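Local coordinates for protein transcription anti-terminator antagonist UpxZ (Bacteroides uniformis ATCC 8492, PDB 4EPZ) that probably antagonises transcription anti-termination factors as a member of the UpxZ family, and so helps regulate capsular polysaccharide synthesis, at residues A[57-62]-A[92-97]. Numbering follows the deposited sequence.
Sequences EEEGNL and YNIMSQ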
loop_
_atom_site.group_PDB
_atom_site.type_symbol
_atom_site.label_atom_id
_atom_site.label_comp_id
_atom_site.label_asym_id
_atom_site.label_seq_id
_atom_site.Cartn_x
_atom_site.Cartn_y
_atom_site.Cartn_z
ATOM N N GLU A 57 -12.677 -7.890 -5.245
ATOM C CA GLU A 57 -11.577 -8.430 -4.412
ATOM C C GLU A 57 -10.274 -8.492 -5.230
ATOM O O GLU A 57 -9.207 -8.153 -4.715
ATOM C CB GLU A 57 -11.972 -9.820 -3.856
ATOM C CG GLU A 57 -10.917 -10.392 -2.923
ATOM C CD GLU A 57 -11.192 -11.751 -2.285
ATOM O OE1 GLU A 57 -12.362 -12.180 -2.261
ATOM O OE2 GLU A 57 -10.216 -12.392 -1.837
ATOM N N GLU A 58 -10.356 -8.916 -6.496
ATOM C CA GLU A 58 -9.160 -8.980 -7.335
ATOM C C GLU A 58 -8.634 -7.545 -7.573
ATOM O O GLU A 58 -7.445 -7.293 -7.384
ATOM C CB GLU A 58 -9.476 -9.690 -8.634
ATOM C CG GLU A 58 -8.230 -9.859 -9.470
ATOM C CD GLU A 58 -8.530 -10.612 -10.739
ATOM O OE1 GLU A 58 -9.167 -10.017 -11.634
ATOM O OE2 GLU A 58 -8.256 -11.832 -10.777
ATOM N N GLU A 59 -9.540 -6.611 -7.917
ATOM C CA GLU A 59 -9.200 -5.202 -8.096
ATOM C C GLU A 59 -8.539 -4.619 -6.812
ATOM O O GLU A 59 -7.515 -3.955 -6.933
ATOM C CB GLU A 59 -10.448 -4.401 -8.530
ATOM C CG GLU A 59 -10.219 -2.903 -8.799
ATOM C CD GLU A 59 -9.336 -2.456 -9.960
ATOM O OE1 GLU A 59 -8.674 -3.307 -10.603
ATOM O OE2 GLU A 59 -9.355 -1.239 -10.264
ATOM N N GLY A 60 -9.068 -4.911 -5.615
ATOM C CA GLY A 60 -8.445 -4.473 -4.368
ATOM C C GLY A 60 -7.012 -4.973 -4.240
ATOM O O GLY A 60 -6.109 -4.219 -3.867
ATOM N N ASN A 61 -6.784 -6.268 -4.517
ATOM C CA ASN A 61 -5.443 -6.853 -4.390
ATOM C C ASN A 61 -4.489 -6.254 -5.422
ATOM O O ASN A 61 -3.323 -6.017 -5.099
ATOM C CB ASN A 61 -5.517 -8.368 -4.552
ATOM C CG ASN A 61 -5.905 -8.989 -3.243
ATOM O OD1 ASN A 61 -5.111 -8.992 -2.301
ATOM N ND2 ASN A 61 -7.139 -9.467 -3.130
ATOM N N LEU A 62 -4.982 -6.047 -6.668
ATOM C CA LEU A 62 -4.168 -5.411 -7.713
ATOM C C LEU A 62 -3.758 -3.996 -7.283
ATOM O O LEU A 62 -2.575 -3.626 -7.367
ATOM C CB LEU A 62 -4.978 -5.342 -9.014
ATOM C CG LEU A 62 -5.006 -6.565 -9.922
ATOM C CD1 LEU A 62 -6.000 -6.315 -11.074
ATOM C CD2 LEU A 62 -3.602 -6.818 -10.546
ATOM N N TYR A 92 -10.635 4.423 -4.655
ATOM C CA TYR A 92 -11.823 5.155 -4.213
ATOM C C TYR A 92 -13.096 4.604 -4.895
ATOM O O TYR A 92 -14.138 4.553 -4.255
ATOM C CB TYR A 92 -11.682 6.645 -4.523
ATOM C CG TYR A 92 -10.953 7.443 -3.463
ATOM C CD1 TYR A 92 -11.581 7.790 -2.266
ATOM C CD2 TYR A 92 -9.670 7.937 -3.693
ATOM C CE1 TYR A 92 -10.936 8.576 -1.310
ATOM C CE2 TYR A 92 -9.016 8.721 -2.744
ATOM C CZ TYR A 92 -9.647 9.020 -1.546
ATOM O OH TYR A 92 -9.013 9.832 -0.649
ATOM N N ASN A 93 -12.984 4.091 -6.127
ATOM C CA ASN A 93 -14.133 3.525 -6.840
ATOM C C ASN A 93 -14.599 2.191 -6.288
ATOM O O ASN A 93 -15.720 1.780 -6.607
ATOM C CB ASN A 93 -13.822 3.373 -8.332
ATOM C CG ASN A 93 -13.734 4.680 -9.060
ATOM O OD1 ASN A 93 -14.165 5.743 -8.577
ATOM N ND2 ASN A 93 -13.135 4.638 -10.229
ATOM N N ILE A 94 -13.775 1.483 -5.503
ATOM C CA ILE A 94 -14.242 0.188 -4.978
ATOM C C ILE A 94 -14.330 0.167 -3.441
ATOM O O ILE A 94 -14.882 -0.788 -2.902
ATOM C CB ILE A 94 -13.325 -0.988 -5.473
ATOM C CG1 ILE A 94 -11.878 -0.878 -4.912
ATOM C CG2 ILE A 94 -13.390 -1.119 -6.996
ATOM C CD1 ILE A 94 -11.014 -2.113 -5.083
HETATM N N MSE A 95 -13.704 1.145 -2.730
HETATM C CA MSE A 95 -13.581 1.074 -1.267
HETATM C C MSE A 95 -14.894 0.770 -0.546
HETATM O O MSE A 95 -14.918 -0.146 0.286
HETATM C CB MSE A 95 -12.953 2.378 -0.702
HETATM C CG MSE A 95 -12.637 2.289 0.770
HETATM SE SE MSE A 95 -11.116 1.114 0.995
HETATM C CE MSE A 95 -9.784 2.390 0.669
ATOM N N SER A 96 -15.996 1.464 -0.901
ATOM C CA SER A 96 -17.287 1.283 -0.209
ATOM C C SER A 96 -17.892 -0.128 -0.433
ATOM O O SER A 96 -18.710 -0.582 0.370
ATOM C CB SER A 96 -18.264 2.380 -0.629
ATOM O OG SER A 96 -18.610 2.267 -2.001
ATOM N N GLN A 97 -17.452 -0.844 -1.465
ATOM C CA GLN A 97 -17.970 -2.185 -1.745
ATOM C C GLN A 97 -17.182 -3.294 -1.038
ATOM O O GLN A 97 -17.656 -4.421 -0.954
ATOM C CB GLN A 97 -17.931 -2.433 -3.240
ATOM C CG GLN A 97 -18.897 -1.535 -4.042
ATOM C CD GLN A 97 -18.678 -1.799 -5.515
ATOM O OE1 GLN A 97 -19.047 -2.858 -6.032
ATOM N NE2 GLN A 97 -17.982 -0.898 -6.193
#
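Ile94 lays the end of its side chain against the backbone of Gly60, joining the loop that follows helix 80-92 to the first turns of helix 56-72. The contact is small, 113 Å² summed over both sides, and all three touching residues are buried. Its van der Waals part centres on one methyl: Ile94 CD1 lies 3.4 Å from Gly60 N and 3.6 Å from Gly60 CA. The methyl thus rests on the main chain of the helix at Gly60, where the two backbones come nearest, with 7.5 Å between Gly60 CA and Ile94 CA. In Ile94, CD1 is anti to CA about the CB-CG1 bond (chi2 167°), which carries the methyl out to the helix, while the other branch, CG2, faces the neighbouring glutamate. Glu59 CG sits 3.9 Å from Ile94 CD1 and 4.1 Å from Ile94 CG2, so the aliphatic part of the acid bears on both branches. Ile94 also touches Ile56, one turn back from Gly60, which extends the apolar patch along the helix.

The polar interactions run beside this patch. Glu59 bends at its second torsion (chi2 66°), and its carboxylate makes a salt bridge through OE2 with Arg90 of helix 80-92; OE1 has a weak hydrogen bond to Ser53 N. Within the helix, Asn61 ND2 donates to Glu57 O at 2.9 Å, above the carbonyl plane and with a bent N-H...O angle of 137°. The backbone Asn61 N reaches the same oxygen from the opposite face, so two donors of one residue grip it.

The two segments therefore meet by van der Waals contact alone, methyl and methylene carbons against each other and main-chain atoms, without directional bonds; the carboxylate of the buried Glu59, paired with Arg90, supplies a polar link between helices 56-72 and 80-92.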